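Local coordinates for dipeptide transport protein DPPA (Bacillus subtilis, PDB 1HI9) that acts as a zinc-dependent D-aminopeptidase, hydrolysing the N-terminal residues of peptides containing D-amino acids inside the chamber of a self-compartmentalizing decamer, at residues M1-S6 with G97-G102; G135-V140 with E256-M261; N167-A172 with T195-F200; R216-I221 with Q248-D253. One frame throughout, in Å; residues are numbered along the deposited sequence.

Overall arrangement
From the N terminus, contact 1 comes first: strand 2-7 pairs in the mixed sheet with strand 97-103, closing a loop of some ninety residues. Contact 2 opens later, at helix 133-143, and closes only at helix 254-268, near the end of the chain. Contacts 3 and 4 both lie within that span, one after the other, and no contact crosses another. Contact 3 sets helix 187-203 against strand 169-176 of the same sheet as contact 1. Contact 4 pairs two strands of the antiparallel sheet and packs on helix 254-268 of contact 2. Phe100 of contact 1 touches Asn137 of contact 2, so strand 97-103 of the mixed sheet meets helix 133-143 there.

Contact 1: residues M1-S6 with G97-G102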
loop_
_atom_site.group_PDB
_atom_site.type_symbol
_atom_site.label_atom_id
_atom_site.label_comp_id
_atom_site.label_asym_id
_atom_site.label_seq_id
_atom_site.Cartn_x
_atom_site.Cartn_y
_atom_site.Cartn_z
ATOM N N MET A 1 -8.417 45.018 -29.034
ATOM C CA MET A 1 -9.178 43.834 -29.530
ATOM C C MET A 1 -9.007 42.667 -28.560
ATOM O O MET A 1 -7.907 42.413 -28.074
ATOM C CB MET A 1 -8.689 43.450 -30.936
ATOM C CG MET A 1 -7.202 43.129 -31.038
ATOM S SD MET A 1 -6.577 43.010 -32.748
ATOM C CE MET A 1 -7.021 41.324 -33.177
ATOM N N LYS A 2 -10.106 41.978 -28.268
ATOM C CA LYS A 2 -10.080 40.839 -27.353
ATOM C C LYS A 2 -9.790 39.528 -28.078
ATOM O O LYS A 2 -10.417 39.207 -29.087
ATOM C CB LYS A 2 -11.414 40.717 -26.611
ATOM C CG LYS A 2 -11.707 41.873 -25.678
ATOM C CD LYS A 2 -13.122 41.813 -25.124
ATOM C CE LYS A 2 -13.331 40.654 -24.168
ATOM N NZ LYS A 2 -14.708 40.696 -23.609
ATOM N N LEU A 3 -8.832 38.775 -27.551
ATOM C CA LEU A 3 -8.465 37.498 -28.131
ATOM C C LEU A 3 -8.736 36.375 -27.122
ATOM O O LEU A 3 -8.396 36.485 -25.943
ATOM C CB LEU A 3 -6.990 37.530 -28.540
ATOM C CG LEU A 3 -6.351 36.357 -29.298
ATOM C CD1 LEU A 3 -5.911 35.315 -28.315
ATOM C CD2 LEU A 3 -7.320 35.778 -30.315
ATOM N N TYR A 4 -9.379 35.309 -27.591
ATOM C CA TYR A 4 -9.701 34.161 -26.751
ATOM C C TYR A 4 -8.728 33.021 -27.000
ATOM O O TYR A 4 -8.444 32.676 -28.150
ATOM C CB TYR A 4 -11.103 33.647 -27.044
ATOM C CG TYR A 4 -11.507 32.484 -26.158
ATOM C CD1 TYR A 4 -11.971 32.704 -24.854
ATOM C CD2 TYR A 4 -11.411 31.166 -26.612
ATOM C CE1 TYR A 4 -12.334 31.639 -24.024
ATOM C CE2 TYR A 4 -11.768 30.094 -25.790
ATOM C CZ TYR A 4 -12.231 30.338 -24.502
ATOM O OH TYR A 4 -12.623 29.288 -23.700
ATOM N N MET A 5 -8.243 32.414 -25.921
ATOM C CA MET A 5 -7.305 31.302 -26.031
ATOM C C MET A 5 -7.764 30.049 -25.297
ATOM O O MET A 5 -8.130 30.092 -24.126
ATOM C CB MET A 5 -5.928 31.703 -25.499
ATOM C CG MET A 5 -5.022 32.346 -26.525
ATOM S SD MET A 5 -3.377 32.718 -25.869
ATOM C CE MET A 5 -2.722 31.093 -25.604
ATOM N N SER A 6 -7.751 28.929 -26.007
ATOM C CA SER A 6 -8.116 27.646 -25.429
ATOM C C SER A 6 -6.831 26.847 -25.479
ATOM O O SER A 6 -6.292 26.604 -26.560
ATOM C CB SER A 6 -9.189 26.954 -26.259
ATOM O OG SER A 6 -9.452 25.658 -25.750
ATOM N N GLY A 97 -11.298 37.115 -32.111
ATOM C CA GLY A 97 -10.918 35.826 -32.649
ATOM C C GLY A 97 -10.512 34.849 -31.569
ATOM O O GLY A 97 -10.359 35.215 -30.400
ATOM N N ALA A 98 -10.336 33.596 -31.969
ATOM C CA ALA A 98 -9.950 32.552 -31.045
ATOM C C ALA A 98 -8.653 31.901 -31.486
ATOM O O ALA A 98 -8.354 31.840 -32.677
ATOM C CB ALA A 98 -11.055 31.510 -30.942
ATOM N N LEU A 99 -7.886 31.423 -30.508
ATOM C CA LEU A 99 -6.608 30.767 -30.765
ATOM C C LEU A 99 -6.563 29.454 -29.979
ATOM O O LEU A 99 -6.639 29.455 -28.751
ATOM C CB LEU A 99 -5.464 31.685 -30.327
ATOM C CG LEU A 99 -4.052 31.402 -30.859
ATOM C CD1 LEU A 99 -3.100 32.529 -30.437
ATOM C CD2 LEU A 99 -3.556 30.078 -30.330
ATOM N N PHE A 100 -6.455 28.337 -30.692
ATOM C CA PHE A 100 -6.395 27.021 -30.052
ATOM C C PHE A 100 -4.933 26.607 -29.950
ATOM O O PHE A 100 -4.240 26.525 -30.964
ATOM C CB PHE A 100 -7.178 25.990 -30.876
ATOM C CG PHE A 100 -8.658 26.264 -30.966
ATOM C CD1 PHE A 100 -9.479 25.453 -31.745
ATOM C CD2 PHE A 100 -9.239 27.307 -30.265
ATOM C CE1 PHE A 100 -10.848 25.682 -31.818
ATOM C CE2 PHE A 100 -10.603 27.537 -30.335
ATOM C CZ PHE A 100 -11.408 26.723 -31.111
ATOM N N LEU A 101 -4.476 26.342 -28.728
ATOM C CA LEU A 101 -3.079 25.972 -28.467
ATOM C C LEU A 101 -2.940 24.585 -27.856
ATOM O O LEU A 101 -3.742 24.181 -27.017
ATOM C CB LEU A 101 -2.450 26.985 -27.509
ATOM C CG LEU A 101 -1.043 27.514 -27.773
ATOM C CD1 LEU A 101 -0.627 28.346 -26.574
ATOM C CD2 LEU A 101 -0.052 26.397 -28.007
ATOM N N GLY A 102 -1.897 23.871 -28.263
ATOM C CA GLY A 102 -1.664 22.544 -27.738
ATOM C C GLY A 102 -2.740 21.545 -28.102
ATOM O O GLY A 102 -3.005 20.605 -27.348
#
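Leu99 lies beside Met5 and is bonded through its backbone to both Tyr4 and Ser6. Its N donates to Tyr4 O at 2.7 Å, and its O accepts from Ser6 N at 3.0 Å. Ser6 then continues the ladder, with Leu101 N reaching Ser6 O at 2.8 Å in a nearly straight bond (177°). Tyr4 N to Gly97 O completes the set of four. The Met5 and Leu99 side chains point the same way from the sheet, and Met5 CG rests on Leu99 CB at 3.9 Å. The Met5 chain is extended to SD and then bends (chi3 67°). The bend carries CE to Leu101 CD1, 3.6 Å away. Leu3 crosses Leu99 obliquely on this face, with CD1 turned to Leu99 CB. Met5 and Leu101 also meet helix 28-48, which covers the same face. On the other face Ser6 CB touches Phe100 CD2 at 4.0 Å. Ser6 OG stands anti to its backbone N (chi1 175°) and is hydrogen-bonded to Ser59 OG, Tyr103 OH and Met87 O. Several polar groups thus hold this buried hydroxyl. The pairing joins two central parallel strands of the mixed sheet. Strand 2-7 runs on toward the zinc ligands Asp8 and Glu10, an example of an active site at the C-terminal ends of parallel strands in an alpha/beta fold.

Contact 2: residues G135-V140 with E256-M261; sequences GLNAYV and EAYQAM
Tyr258 OH donates a hydrogen bond to Asn137 OD1 at 3.2 Å, joining the two helices. The hydroxyl lies 26° from the plane of the Asn137 carbonyl. Amide and ring planes stand 55° apart, and the two side chains meet at a slant. At the other end of the amide, Asn137 ND2 bonds to Tyr103 OH, so both polar atoms of this buried group are held, which would limit its rotation. The Tyr258 ring fills much of the contact. Val140 CG2 reaches Tyr258 CD1 at 3.5 Å, its side chain nearly perpendicular to that of the tyrosine. Leu136 CB sits at the ring edge, 4.2 Å from Tyr258 CE1. Helix segments 135-140 and 256-261 form an antiparallel helix pair, at 149° with axes 10.7 Å apart, a wide separation bridged by the long tyrosine. Leu136 and Met261 also pack on Phe124 of strand 121-126, in the antiparallel sheet. Helix 133-143 begins at the zinc ligand Glu133, and Asn137 lies one turn along it, close to that glutamate. An alanine in place of Tyr258 would probably leave Asn137 OD1 without its hydroxyl partner and open a gap beside Val140. Further along, Leu136 CD1 touches Met261 CG at 3.8 Å. Met261 is bent at both chi2 and chi3, and its CE lies 3.6 Å above the Tyr258 ring plane, toward the rim.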
loop_
_atom_site.group_PDB
_atom_site.type_symbol
_atom_site.label_atom_id
_atom_site.label_comp_id
_atom_site.label_asym_id
_atom_site.label_seq_id
_atom_site.Cartn_x
_atom_site.Cartn_y
_atom_site.Cartn_z
ATOM N N GLY A 135 -13.058 20.648 -33.891
ATOM C CA GLY A 135 -14.255 20.983 -34.631
ATOM C C GLY A 135 -15.370 21.486 -33.752
ATOM O O GLY A 135 -15.943 22.534 -34.033
ATOM N N LEU A 136 -15.690 20.751 -32.692
ATOM C CA LEU A 136 -16.754 21.187 -31.800
ATOM C C LEU A 136 -16.474 22.579 -31.238
ATOM O O LEU A 136 -17.370 23.419 -31.193
ATOM C CB LEU A 136 -16.935 20.207 -30.639
ATOM C CG LEU A 136 -17.674 18.898 -30.910
ATOM C CD1 LEU A 136 -17.807 18.119 -29.588
ATOM C CD2 LEU A 136 -19.053 19.173 -31.497
ATOM N N ASN A 137 -15.238 22.826 -30.809
ATOM C CA ASN A 137 -14.917 24.131 -30.245
ATOM C C ASN A 137 -15.004 25.233 -31.310
ATOM O O ASN A 137 -15.410 26.366 -31.017
ATOM C CB ASN A 137 -13.530 24.122 -29.587
ATOM C CG ASN A 137 -13.416 23.089 -28.466
ATOM O OD1 ASN A 137 -14.421 22.616 -27.927
ATOM N ND2 ASN A 137 -12.195 22.746 -28.109
ATOM N N ALA A 138 -14.655 24.890 -32.548
ATOM C CA ALA A 138 -14.717 25.854 -33.632
ATOM C C ALA A 138 -16.178 26.204 -33.888
ATOM O O ALA A 138 -16.523 27.369 -34.096
ATOM C CB ALA A 138 -14.070 25.282 -34.893
ATOM N N TYR A 139 -17.042 25.191 -33.848
ATOM C CA TYR A 139 -18.467 25.407 -34.066
ATOM C C TYR A 139 -19.069 26.292 -32.979
ATOM O O TYR A 139 -19.935 27.123 -33.265
ATOM C CB TYR A 139 -19.214 24.075 -34.122
ATOM C CG TYR A 139 -19.269 23.457 -35.500
ATOM C CD1 TYR A 139 -19.059 22.094 -35.678
ATOM C CD2 TYR A 139 -19.538 24.235 -36.625
ATOM C CE1 TYR A 139 -19.107 21.515 -36.940
ATOM C CE2 TYR A 139 -19.593 23.667 -37.897
ATOM C CZ TYR A 139 -19.375 22.302 -38.046
ATOM O OH TYR A 139 -19.429 21.720 -39.296
ATOM N N VAL A 140 -18.631 26.117 -31.731
ATOM C CA VAL A 140 -19.161 26.950 -30.656
ATOM C C VAL A 140 -18.660 28.373 -30.879
ATOM O O VAL A 140 -19.364 29.329 -30.603
ATOM C CB VAL A 140 -18.717 26.454 -29.261
ATOM C CG1 VAL A 140 -19.170 27.449 -28.195
ATOM C CG2 VAL A 140 -19.312 25.081 -28.987
ATOM N N GLU A 256 -26.541 23.973 -26.895
ATOM C CA GLU A 256 -27.172 22.839 -26.237
ATOM C C GLU A 256 -26.481 21.555 -26.693
ATOM O O GLU A 256 -26.331 20.593 -25.926
ATOM C CB GLU A 256 -28.666 22.763 -26.576
ATOM C CG GLU A 256 -29.466 21.974 -25.553
ATOM C CD GLU A 256 -30.854 21.579 -26.040
ATOM O OE1 GLU A 256 -31.749 21.375 -25.181
ATOM O OE2 GLU A 256 -31.050 21.456 -27.273
ATOM N N ALA A 257 -26.047 21.549 -27.947
ATOM C CA ALA A 257 -25.373 20.386 -28.509
ATOM C C ALA A 257 -24.053 20.164 -27.780
ATOM O O ALA A 257 -23.670 19.025 -27.515
ATOM C CB ALA A 257 -25.115 20.594 -30.004
ATOM N N TYR A 258 -23.375 21.256 -27.442
ATOM C CA TYR A 258 -22.099 21.152 -26.757
ATOM C C TYR A 258 -22.293 20.555 -25.375
ATOM O O TYR A 258 -21.605 19.606 -24.989
ATOM C CB TYR A 258 -21.428 22.526 -26.642
ATOM C CG TYR A 258 -19.966 22.437 -26.264
ATOM C CD1 TYR A 258 -19.001 22.099 -27.206
ATOM C CD2 TYR A 258 -19.556 22.650 -24.955
ATOM C CE1 TYR A 258 -17.657 21.971 -26.854
ATOM C CE2 TYR A 258 -18.219 22.525 -24.590
ATOM C CZ TYR A 258 -17.276 22.185 -25.547
ATOM O OH TYR A 258 -15.955 22.058 -25.187
ATOM N N GLN A 259 -23.240 21.104 -24.627
ATOM C CA GLN A 259 -23.508 20.588 -23.291
ATOM C C GLN A 259 -24.013 19.150 -23.308
ATOM O O GLN A 259 -23.728 18.381 -22.391
ATOM C CB GLN A 259 -24.480 21.503 -22.559
ATOM C CG GLN A 259 -23.810 22.796 -22.131
ATOM C CD GLN A 259 -24.634 23.582 -21.131
ATOM O OE1 GLN A 259 -24.102 24.407 -20.382
ATOM N NE2 GLN A 259 -25.940 23.336 -21.116
ATOM N N ALA A 260 -24.746 18.782 -24.352
ATOM C CA ALA A 260 -25.229 17.421 -24.456
ATOM C C ALA A 260 -23.997 16.527 -24.589
ATOM O O ALA A 260 -23.966 15.418 -24.057
ATOM C CB ALA A 260 -26.136 17.270 -25.667
ATOM N N MET A 261 -22.979 17.017 -25.295
ATOM C CA MET A 261 -21.746 16.258 -25.477
ATOM C C MET A 261 -21.080 16.049 -24.123
ATOM O O MET A 261 -20.651 14.946 -23.801
ATOM C CB MET A 261 -20.803 17.002 -26.435
ATOM C CG MET A 261 -19.432 16.359 -26.630
ATOM S SD MET A 261 -18.256 16.828 -25.335
ATOM C CE MET A 261 -18.132 18.578 -25.677
#

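Contact 3: residues N167-A172 with T195-F200; sequences NVTTAA and TEKTAF
Lys197 packs on strand 169-172 and touches three residues in turn. Its CG meets Ala171 CB at 3.8 Å. A bend at chi2 (-73°) places CD beside Thr169 CG2, also at 3.8 Å. Farther out, Lys197 CE comes within 3.2 Å of Thr170 O, and NZ makes a weak hydrogen bond to the same oxygen at 3.3 Å. An alanine at Lys197 would probably leave Thr170 O without this ammonium partner and uncover the methyl group of Thr169. The two branches of Thr169 divide the work. CG2 faces Lys197, while OG1 lies in the plane of the Phe200 ring, at its edge, 3.5 Å from Phe200 CD2. Phe200 is exposed and Lys197 partly so. Strand segment 169-172 and helix segment 195-200 run antiparallel, at 174°, with axes 8.4 Å apart. Thr170 points away from this helix, and its OG1 bonds to Glu162 OE1 of helix 155-162. Strand 169-176 is therefore covered on one face by helix 187-203 and on the other by helix 155-162. Its backbone pairs with strand 148-152, and helix 187-203 packs alongside helix 28-48 through Thr195, Thr198 and Ala199.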
loop_
_atom_site.group_PDB
_atom_site.type_symbol
_atom_site.label_atom_id
_atom_site.label_comp_id
_atom_site.label_asym_id
_atom_site.label_seq_id
_atom_site.Cartn_x
_atom_site.Cartn_y
_atom_site.Cartn_z
ATOM N N ASN A 167 -8.218 29.073 -44.766
ATOM C CA ASN A 167 -7.232 30.120 -44.494
ATOM C C ASN A 167 -6.752 30.202 -43.053
ATOM O O ASN A 167 -6.034 31.133 -42.688
ATOM C CB ASN A 167 -7.774 31.495 -44.906
ATOM C CG ASN A 167 -8.334 31.501 -46.308
ATOM O OD1 ASN A 167 -7.659 31.105 -47.256
ATOM N ND2 ASN A 167 -9.582 31.943 -46.447
ATOM N N VAL A 168 -7.140 29.242 -42.227
ATOM C CA VAL A 168 -6.720 29.260 -40.837
ATOM C C VAL A 168 -5.201 29.125 -40.762
ATOM O O VAL A 168 -4.587 28.463 -41.598
ATOM C CB VAL A 168 -7.365 28.104 -40.037
ATOM C CG1 VAL A 168 -6.856 26.760 -40.544
ATOM C CG2 VAL A 168 -7.057 28.266 -38.557
ATOM N N THR A 169 -4.590 29.772 -39.778
ATOM C CA THR A 169 -3.145 29.683 -39.608
ATOM C C THR A 169 -2.853 28.551 -38.622
ATOM O O THR A 169 -3.473 28.460 -37.561
ATOM C CB THR A 169 -2.561 31.000 -39.061
ATOM O OG1 THR A 169 -2.702 32.031 -40.044
ATOM C CG2 THR A 169 -1.087 30.831 -38.736
ATOM N N THR A 170 -1.915 27.684 -38.979
ATOM C CA THR A 170 -1.572 26.569 -38.116
ATOM C C THR A 170 -0.093 26.580 -37.768
ATOM O O THR A 170 0.742 27.043 -38.549
ATOM C CB THR A 170 -1.917 25.215 -38.771
ATOM O OG1 THR A 170 -1.083 25.004 -39.912
ATOM C CG2 THR A 170 -3.379 25.191 -39.213
ATOM N N ALA A 171 0.223 26.061 -36.586
ATOM C CA ALA A 171 1.599 26.000 -36.120
ATOM C C ALA A 171 1.884 24.595 -35.609
ATOM O O ALA A 171 1.413 24.203 -34.542
ATOM C CB ALA A 171 1.818 27.021 -35.014
ATOM N N ALA A 172 2.654 23.843 -36.386
ATOM C CA ALA A 172 3.003 22.476 -36.035
ATOM C C ALA A 172 4.274 22.455 -35.207
ATOM O O ALA A 172 5.376 22.390 -35.744
ATOM C CB ALA A 172 3.182 21.634 -37.308
ATOM N N THR A 195 5.483 32.450 -32.127
ATOM C CA THR A 195 5.528 33.905 -32.180
ATOM C C THR A 195 5.189 34.424 -33.579
ATOM O O THR A 195 4.323 35.289 -33.737
ATOM C CB THR A 195 6.915 34.429 -31.780
ATOM O OG1 THR A 195 7.198 34.022 -30.439
ATOM C CG2 THR A 195 6.953 35.957 -31.859
ATOM N N GLU A 196 5.875 33.891 -34.589
ATOM C CA GLU A 196 5.643 34.294 -35.974
ATOM C C GLU A 196 4.216 33.960 -36.401
ATOM O O GLU A 196 3.498 34.814 -36.919
ATOM C CB GLU A 196 6.621 33.582 -36.912
ATOM C CG GLU A 196 8.076 33.653 -36.476
ATOM C CD GLU A 196 9.003 32.834 -37.374
ATOM O OE1 GLU A 196 8.622 31.694 -37.744
ATOM O OE2 GLU A 196 10.113 33.324 -37.700
ATOM N N LYS A 197 3.809 32.717 -36.170
ATOM C CA LYS A 197 2.475 32.277 -36.544
ATOM C C LYS A 197 1.371 33.091 -35.876
ATOM O O LYS A 197 0.355 33.398 -36.496
ATOM C CB LYS A 197 2.311 30.798 -36.213
ATOM C CG LYS A 197 3.150 29.885 -37.083
ATOM C CD LYS A 197 2.593 29.783 -38.497
ATOM C CE LYS A 197 3.386 28.770 -39.310
ATOM N NZ LYS A 197 2.762 28.509 -40.639
ATOM N N THR A 198 1.560 33.437 -34.609
ATOM C CA THR A 198 0.549 34.212 -33.906
ATOM C C THR A 198 0.458 35.599 -34.530
ATOM O O THR A 198 -0.640 36.141 -34.710
ATOM C CB THR A 198 0.881 34.345 -32.407
ATOM O OG1 THR A 198 0.922 33.046 -31.810
ATOM C CG2 THR A 198 -0.169 35.184 -31.703
ATOM N N ALA A 199 1.612 36.175 -34.861
ATOM C CA ALA A 199 1.640 37.496 -35.480
ATOM C C ALA A 199 0.912 37.475 -36.824
ATOM O O ALA A 199 0.043 38.310 -37.088
ATOM C CB ALA A 199 3.076 37.965 -35.673
ATOM N N PHE A 200 1.259 36.511 -37.668
ATOM C CA PHE A 200 0.631 36.405 -38.974
ATOM C C PHE A 200 -0.870 36.180 -38.865
ATOM O O PHE A 200 -1.649 36.771 -39.614
ATOM C CB PHE A 200 1.240 35.255 -39.775
ATOM C CG PHE A 200 0.694 35.146 -41.174
ATOM C CD1 PHE A 200 1.201 35.947 -42.198
ATOM C CD2 PHE A 200 -0.360 34.279 -41.459
ATOM C CE1 PHE A 200 0.664 35.888 -43.479
ATOM C CE2 PHE A 200 -0.906 34.211 -42.738
ATOM C CZ PHE A 200 -0.394 35.016 -43.751
#

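Contact 4: residues R216-I221 with Q248-D253; sequences RPVLSI and QFQAKD
Leu219 and Phe249 form an antiparallel hydrogen-bonded pair, flanked by the non-hydrogen-bonded pairs Val218 with Gln250 and Ser220 with Gln248. The central bonds are Leu219 N to Phe249 O, 2.9 Å, and Phe249 N to Leu219 O, 2.8 Å. Ala251 N to Pro217 O extends the pairing beyond the strand. Gln250 is the main polar side chain. Its chain bends at chi2 (64°), which turns CD back toward the partner strand. NE2 donates to Arg216 O at 2.9 Å, approaching from above that carbonyl plane, and to its neighbour Ala251 O at 2.8 Å. Both acceptors lie in the amide plane, so the two bonds fix the turn of the amide about its last torsion. Gln250 OE1 meets Val218 CG2 at 3.2 Å. Gln250 NE2 lies over one face of the Arg216 guanidinium, the amide and guanidinium planes 21° apart. Ala251 O sits over the centre of the guanidinium, on the same face as Gln250 NE2. At the far end Gln248 NE2 makes a weak bond to Ser220 OG at 3.0 Å. Pro217 CG packs on Asp253 C at 3.6 Å. Lys252 NZ forms a salt bridge with Asp253 OD1, while Asp253 is the N-cap of helix 254-268, its OD2 accepting from Glu256 N. On the face opposite Val218, Ser220, Gln248 and Gln250, Leu219 and Phe249 pack against Met264 of this helix, and Phe249 also meets Pro236 of a neighbouring subunit. The arrangement joins two adjacent strands of the antiparallel sheet and passes straight into the N-capped helix that covers it.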
loop_
_atom_site.group_PDB
_atom_site.type_symbol
_atom_site.label_atom_id
_atom_site.label_comp_id
_atom_site.label_asym_id
_atom_site.label_seq_id
_atom_site.Cartn_x
_atom_site.Cartn_y
_atom_site.Cartn_z
ATOM N N ARG A 216 -30.284 23.931 -35.881
ATOM C CA ARG A 216 -30.697 22.888 -34.943
ATOM C C ARG A 216 -29.837 21.672 -35.222
ATOM O O ARG A 216 -30.302 20.672 -35.764
ATOM C CB ARG A 216 -32.174 22.536 -35.140
ATOM C CG ARG A 216 -33.140 23.658 -34.779
ATOM C CD ARG A 216 -34.579 23.259 -35.094
ATOM N NE ARG A 216 -34.972 22.025 -34.406
ATOM C CZ ARG A 216 -35.127 21.917 -33.089
ATOM N NH1 ARG A 216 -34.926 22.970 -32.306
ATOM N NH2 ARG A 216 -35.485 20.756 -32.557
ATOM N N PRO A 217 -28.560 21.745 -34.838
ATOM C CA PRO A 217 -27.605 20.661 -35.050
ATOM C C PRO A 217 -27.962 19.333 -34.406
ATOM O O PRO A 217 -28.545 19.278 -33.327
ATOM C CB PRO A 217 -26.302 21.243 -34.506
ATOM C CG PRO A 217 -26.768 22.115 -33.394
ATOM C CD PRO A 217 -27.973 22.805 -33.995
ATOM N N VAL A 218 -27.617 18.264 -35.105
ATOM C CA VAL A 218 -27.851 16.926 -34.613
ATOM C C VAL A 218 -26.489 16.397 -34.192
ATOM O O VAL A 218 -25.580 16.226 -35.017
ATOM C CB VAL A 218 -28.433 16.002 -35.701
ATOM C CG1 VAL A 218 -28.510 14.575 -35.190
ATOM C CG2 VAL A 218 -29.816 16.488 -36.108
ATOM N N LEU A 219 -26.348 16.155 -32.894
ATOM C CA LEU A 219 -25.112 15.642 -32.344
ATOM C C LEU A 219 -25.115 14.128 -32.401
ATOM O O LEU A 219 -26.086 13.491 -32.013
ATOM C CB LEU A 219 -24.958 16.090 -30.887
ATOM C CG LEU A 219 -23.771 15.491 -30.113
ATOM C CD1 LEU A 219 -22.474 15.833 -30.830
ATOM C CD2 LEU A 219 -23.747 16.036 -28.678
ATOM N N SER A 220 -24.034 13.556 -32.910
ATOM C CA SER A 220 -23.904 12.110 -32.981
ATOM C C SER A 220 -22.568 11.756 -32.344
ATOM O O SER A 220 -21.545 12.388 -32.621
ATOM C CB SER A 220 -23.938 11.614 -34.433
ATOM O OG SER A 220 -25.260 11.583 -34.934
ATOM N N ILE A 221 -22.588 10.760 -31.471
ATOM C CA ILE A 221 -21.377 10.322 -30.815
ATOM C C ILE A 221 -21.257 8.826 -30.973
ATOM O O ILE A 221 -22.143 8.080 -30.567
ATOM C CB ILE A 221 -21.387 10.635 -29.304
ATOM C CG1 ILE A 221 -21.680 12.115 -29.078
ATOM C CG2 ILE A 221 -20.042 10.245 -28.687
ATOM C CD1 ILE A 221 -21.792 12.497 -27.645
ATOM N N GLN A 248 -27.537 9.514 -30.782
ATOM C CA GLN A 248 -27.828 10.813 -31.368
ATOM C C GLN A 248 -28.684 11.691 -30.462
ATOM O O GLN A 248 -29.466 11.207 -29.640
ATOM C CB GLN A 248 -28.529 10.645 -32.718
ATOM C CG GLN A 248 -27.803 9.729 -33.679
ATOM C CD GLN A 248 -28.358 9.818 -35.082
ATOM O OE1 GLN A 248 -29.574 9.783 -35.278
ATOM N NE2 GLN A 248 -27.467 9.936 -36.073
ATOM N N PHE A 249 -28.528 12.995 -30.631
ATOM C CA PHE A 249 -29.264 13.963 -29.848
ATOM C C PHE A 249 -29.584 15.196 -30.692
ATOM O O PHE A 249 -28.673 15.894 -31.146
ATOM C CB PHE A 249 -28.434 14.382 -28.630
ATOM C CG PHE A 249 -29.060 15.483 -27.820
ATOM C CD1 PHE A 249 -30.120 15.213 -26.957
ATOM C CD2 PHE A 249 -28.636 16.799 -27.972
ATOM C CE1 PHE A 249 -30.745 16.234 -26.262
ATOM C CE2 PHE A 249 -29.257 17.827 -27.280
ATOM C CZ PHE A 249 -30.316 17.545 -26.424
ATOM N N GLN A 250 -30.874 15.458 -30.898
ATOM C CA GLN A 250 -31.309 16.622 -31.663
ATOM C C GLN A 250 -31.290 17.804 -30.697
ATOM O O GLN A 250 -32.016 17.814 -29.700
ATOM C CB GLN A 250 -32.724 16.403 -32.215
ATOM C CG GLN A 250 -33.369 17.648 -32.818
ATOM C CD GLN A 250 -32.638 18.185 -34.041
ATOM O OE1 GLN A 250 -32.688 17.604 -35.123
ATOM N NE2 GLN A 250 -31.945 19.303 -33.865
ATOM N N ALA A 251 -30.441 18.786 -30.983
ATOM C CA ALA A 251 -30.296 19.964 -30.132
ATOM C C ALA A 251 -31.021 21.180 -30.697
ATOM O O ALA A 251 -31.320 21.233 -31.888
ATOM C CB ALA A 251 -28.818 20.289 -29.951
ATOM N N LYS A 252 -31.289 22.154 -29.832
ATOM C CA LYS A 252 -31.967 23.384 -30.229
ATOM C C LYS A 252 -30.985 24.340 -30.896
ATOM O O LYS A 252 -31.367 25.128 -31.759
ATOM C CB LYS A 252 -32.583 24.074 -29.010
ATOM C CG LYS A 252 -33.581 23.218 -28.245
ATOM C CD LYS A 252 -34.312 24.023 -27.158
ATOM C CE LYS A 252 -33.359 24.596 -26.093
ATOM N NZ LYS A 252 -32.423 25.660 -26.610
ATOM N N ASP A 253 -29.727 24.269 -30.470
ATOM C CA ASP A 253 -28.650 25.093 -31.007
ATOM C C ASP A 253 -27.296 24.470 -30.675
ATOM O O ASP A 253 -27.219 23.474 -29.954
ATOM C CB ASP A 253 -28.711 26.500 -30.432
ATOM C CG ASP A 253 -28.964 26.500 -28.947
ATOM O OD1 ASP A 253 -30.140 26.416 -28.539
ATOM O OD2 ASP A 253 -27.990 26.561 -28.180
#